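Local coordinates for protein ferredoxin-thioredoxin reductase subunit A2, chloroplastic (Arabidopsis thaliana, PDB 7C2B) that forms the variable subunit of ferredoxin-thioredoxin reductase, the enzyme that probably passes electrons from reduced ferredoxin to thioredoxins in chloroplasts, at residues Val55-Glu61 / Gln85-Glu89. Residues are numbered along the deposited sequence; the frame is centred on the assembly and turned at random.
Sequences VELMGME and QFVKE
The ring of Phe86 reaches from strand 82-90 into the bend of 55-61. At its edge, near the ring plane, sits the carbonyl oxygen of Met60, 3.9 Å from Phe86 CE1. Two groups approach obliquely: Glu61 O, 3.7 Å from Phe86 CD1, and the methyl Leu57 CD1, 4.3 Å from Phe86 CE2. Met60 CB lies beside the CD1-CE1 side of the ring, 4.1 Å from Phe86 CD1, while Phe98 of strand 94-102 meets it with planes inclined by about 25°. Phe86 has CG beside its backbone N and anti to the carbonyl carbon (chi1 -64°), which carries the ring toward the turn. Further along, Met60 bends at chi3 (53°) to lay its methyl CE on Lys88 CB at 3.9 Å, the two side chains crossing at about a right angle. The Lys88 chain then slides past Val55, CD against CG1, and its ammonium NZ donates to a water that in turn donates to Glu56 O. A second water accepts from Val87 N and donates to Glu61 O, bridging the strands where 61-67 starts beside 82-90. The bend itself is a type II turn from Leu57 to Met60, with Met60 N bonded to Leu57 O and Gly59 at a positive phi. Replacing Phe86 by alanine removes the ring, which is likely to leave Leu57 CD1, Met60 CB and Phe98 without their aromatic partner and open a gap beside the turn. Between 55-61 and 85-89 of this SH3-like domain the link is thus apolar packing on Phe86 and Lys88, with polar connections through two waters; direct backbone bonds tie the turn to Val40 of strand 37-40.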
ATOM      1  N   VAL B  55      -9.046   2.372  20.810  1.00 24.43           N
ATOM      2  CA  VAL B  55      -9.273   3.754  21.206  1.00 24.12           C
ATOM      3  C   VAL B  55      -9.888   4.487  20.025  1.00 25.20           C
ATOM      4  O   VAL B  55      -9.368   4.415  18.908  1.00 24.76           O
ATOM      5  CB  VAL B  55      -7.974   4.449  21.654  1.00 24.59           C
ATOM      6  CG1 VAL B  55      -8.233   5.904  21.998  1.00 27.99           C
ATOM      7  CG2 VAL B  55      -7.374   3.725  22.840  1.00 28.68           C
ATOM      8  N   GLU B  56     -10.995   5.183  20.270  1.00 25.74           N
ATOM      9  CA  GLU B  56     -11.600   6.057  19.273  1.00 25.08           C
ATOM     10  C   GLU B  56     -11.003   7.449  19.436  1.00 24.13           C
ATOM     11  O   GLU B  56     -11.104   8.051  20.511  1.00 24.36           O
ATOM     12  CB  GLU B  56     -13.122   6.102  19.421  1.00 23.04           C
ATOM     13  CG  GLU B  56     -13.792   7.206  18.564  1.00 25.44           C
ATOM     14  CD  GLU B  56     -13.586   7.021  17.066  1.00 26.22           C
ATOM     15  OE1 GLU B  56     -14.053   6.001  16.509  1.00 28.80           O
ATOM     16  OE2 GLU B  56     -12.958   7.899  16.435  1.00 26.69           O
ATOM     17  N   LEU B  57     -10.378   7.960  18.376  1.00 21.67           N
ATOM     18  CA  LEU B  57      -9.641   9.212  18.502  1.00 24.56           C
ATOM     19  C   LEU B  57     -10.478  10.447  18.197  1.00 25.41           C
ATOM     20  O   LEU B  57     -10.047  11.557  18.528  1.00 23.93           O
ATOM     21  CB  LEU B  57      -8.425   9.212  17.576  1.00 22.10           C
ATOM     22  CG  LEU B  57      -7.316   8.250  18.012  1.00 26.27           C
ATOM     23  CD1 LEU B  57      -6.086   8.443  17.151  1.00 28.58           C
ATOM     24  CD2 LEU B  57      -6.978   8.459  19.490  1.00 25.48           C
ATOM     25  N   MET B  58     -11.641  10.295  17.574  1.00 23.88           N
ATOM     26  CA  MET B  58     -12.373  11.482  17.134  1.00 23.74           C
ATOM     27  C   MET B  58     -12.693  12.378  18.320  1.00 24.91           C
ATOM     28  O   MET B  58     -13.202  11.918  19.348  1.00 25.74           O
ATOM     29  CB  MET B  58     -13.661  11.098  16.417  1.00 24.73           C
ATOM     30  CG  MET B  58     -14.429  12.341  15.964  1.00 28.78           C
ATOM     31  SD  MET B  58     -15.644  11.911  14.747  1.00 29.61           S
ATOM     32  CE  MET B  58     -16.217  13.555  14.274  1.00 31.85           C
ATOM     33  N   GLY B  59     -12.360  13.658  18.190  1.00 27.85           N
ATOM     34  CA  GLY B  59     -12.584  14.605  19.257  1.00 29.42           C
ATOM     35  C   GLY B  59     -11.463  14.717  20.264  1.00 32.71           C
ATOM     36  O   GLY B  59     -11.469  15.656  21.066  1.00 35.26           O
ATOM     37  N   MET B  60     -10.504  13.797  20.260  1.00 29.97           N
ATOM     38  CA  MET B  60      -9.384  13.896  21.182  1.00 29.12           C
ATOM     39  C   MET B  60      -8.425  14.992  20.737  1.00 28.98           C
ATOM     40  O   MET B  60      -8.257  15.257  19.544  1.00 27.44           O
ATOM     41  CB  MET B  60      -8.654  12.559  21.288  1.00 30.19           C
ATOM     42  CG  MET B  60      -9.511  11.510  21.962  1.00 31.85           C
ATOM     43  SD  MET B  60      -8.649   9.983  22.328  1.00 40.24           S
ATOM     44  CE  MET B  60      -7.238  10.607  23.248  1.00 33.01           C
ATOM     45  N   GLU B  61      -7.797  15.631  21.714  1.00 30.78           N
ATOM     46  CA  GLU B  61      -6.873  16.723  21.466  1.00 30.99           C
ATOM     47  C   GLU B  61      -5.464  16.317  21.868  1.00 31.96           C
ATOM     48  O   GLU B  61      -5.258  15.661  22.897  1.00 33.98           O
ATOM     49  CB  GLU B  61      -7.315  17.978  22.222  1.00 33.52           C
ATOM     50  CG  GLU B  61      -8.701  18.457  21.783  1.00 33.20           C
ATOM     51  CD  GLU B  61      -9.193  19.642  22.584  1.00 41.93           C
ATOM     52  OE1 GLU B  61      -8.498  20.022  23.553  1.00 42.67           O
ATOM     53  OE2 GLU B  61     -10.269  20.192  22.242  1.00 44.06           O
ATOM     54  N   GLN B  85       1.036  13.474  19.630  1.00 22.69           N
ATOM     55  CA  GLN B  85       1.058  12.961  20.994  1.00 22.59           C
ATOM     56  C   GLN B  85      -0.290  13.201  21.658  1.00 24.86           C
ATOM     57  O   GLN B  85      -0.802  14.324  21.648  1.00 25.95           O
ATOM     58  CB  GLN B  85       2.169  13.620  21.812  1.00 26.75           C
ATOM     59  CG  GLN B  85       2.199  13.199  23.284  1.00 27.18           C
ATOM     60  CD  GLN B  85       3.435  13.719  23.995  1.00 30.33           C
ATOM     61  OE1 GLN B  85       4.534  13.671  23.451  1.00 30.79           O
ATOM     62  NE2 GLN B  85       3.256  14.239  25.203  1.00 32.51           N
ATOM     63  N   PHE B  86      -0.860  12.137  22.223  1.00 26.16           N
ATOM     64  CA  PHE B  86      -2.111  12.189  22.960  1.00 26.85           C
ATOM     65  C   PHE B  86      -1.865  11.692  24.375  1.00 27.68           C
ATOM     66  O   PHE B  86      -0.954  10.903  24.619  1.00 26.39           O
ATOM     67  CB  PHE B  86      -3.199  11.310  22.318  1.00 24.90           C
ATOM     68  CG  PHE B  86      -3.616  11.753  20.944  1.00 26.65           C
ATOM     69  CD1 PHE B  86      -4.603  12.715  20.782  1.00 25.98           C
ATOM     70  CD2 PHE B  86      -3.046  11.185  19.812  1.00 24.21           C
ATOM     71  CE1 PHE B  86      -4.997  13.123  19.520  1.00 28.65           C
ATOM     72  CE2 PHE B  86      -3.433  11.581  18.551  1.00 23.14           C
ATOM     73  CZ  PHE B  86      -4.417  12.554  18.401  1.00 25.68           C
ATOM     74  N   VAL B  87      -2.682  12.167  25.306  1.00 33.25           N
ATOM     75  CA  VAL B  87      -2.791  11.578  26.635  1.00 33.70           C
ATOM     76  C   VAL B  87      -4.264  11.289  26.869  1.00 38.22           C
ATOM     77  O   VAL B  87      -5.104  12.172  26.672  1.00 41.14           O
ATOM     78  CB  VAL B  87      -2.240  12.499  27.741  1.00 39.74           C
ATOM     79  CG1 VAL B  87      -2.168  11.734  29.064  1.00 39.10           C
ATOM     80  CG2 VAL B  87      -0.861  13.030  27.369  1.00 41.77           C
ATOM     81  N   LYS B  88      -4.582  10.055  27.254  1.00 35.72           N
ATOM     82  CA  LYS B  88      -5.963   9.653  27.494  1.00 38.62           C
ATOM     83  C   LYS B  88      -6.107   9.120  28.911  1.00 42.63           C
ATOM     84  O   LYS B  88      -5.342   8.246  29.336  1.00 39.42           O
ATOM     85  CB  LYS B  88      -6.427   8.592  26.495  1.00 41.06           C
ATOM     86  CG  LYS B  88      -7.921   8.306  26.576  1.00 46.42           C
ATOM     87  CD  LYS B  88      -8.263   6.950  25.984  1.00 43.54           C
ATOM     88  CE  LYS B  88      -9.612   6.469  26.478  1.00 42.63           C
ATOM     89  NZ  LYS B  88     -10.707   7.353  25.998  1.00 48.33           N
ATOM     90  N   GLU B  89      -7.085   9.659  29.633  1.00 45.12           N
ATOM     91  CA  GLU B  89      -7.380   9.203  30.982  1.00 51.24           C
ATOM     92  C   GLU B  89      -8.063   7.845  30.926  1.00 48.79           C
ATOM     93  O   GLU B  89      -9.062   7.671  30.224  1.00 48.01           O
ATOM     94  CB  GLU B  89      -8.275  10.217  31.693  1.00 53.14           C
ATOM     95  CG  GLU B  89      -7.519  11.225  32.539  1.00 52.68           C
ATOM     96  CD  GLU B  89      -6.773  10.568  33.677  1.00 56.39           C
ATOM     97  OE1 GLU B  89      -5.549  10.794  33.792  1.00 59.54           O
ATOM     98  OE2 GLU B  89      -7.407   9.812  34.448  1.00 57.61           O
TER
HETATM   99  O   HOH W   1     -11.331   7.795  23.323  1.00 40.53           O
HETATM  100  O   HOH W   2      -4.046  14.532  24.712  1.00 41.76           O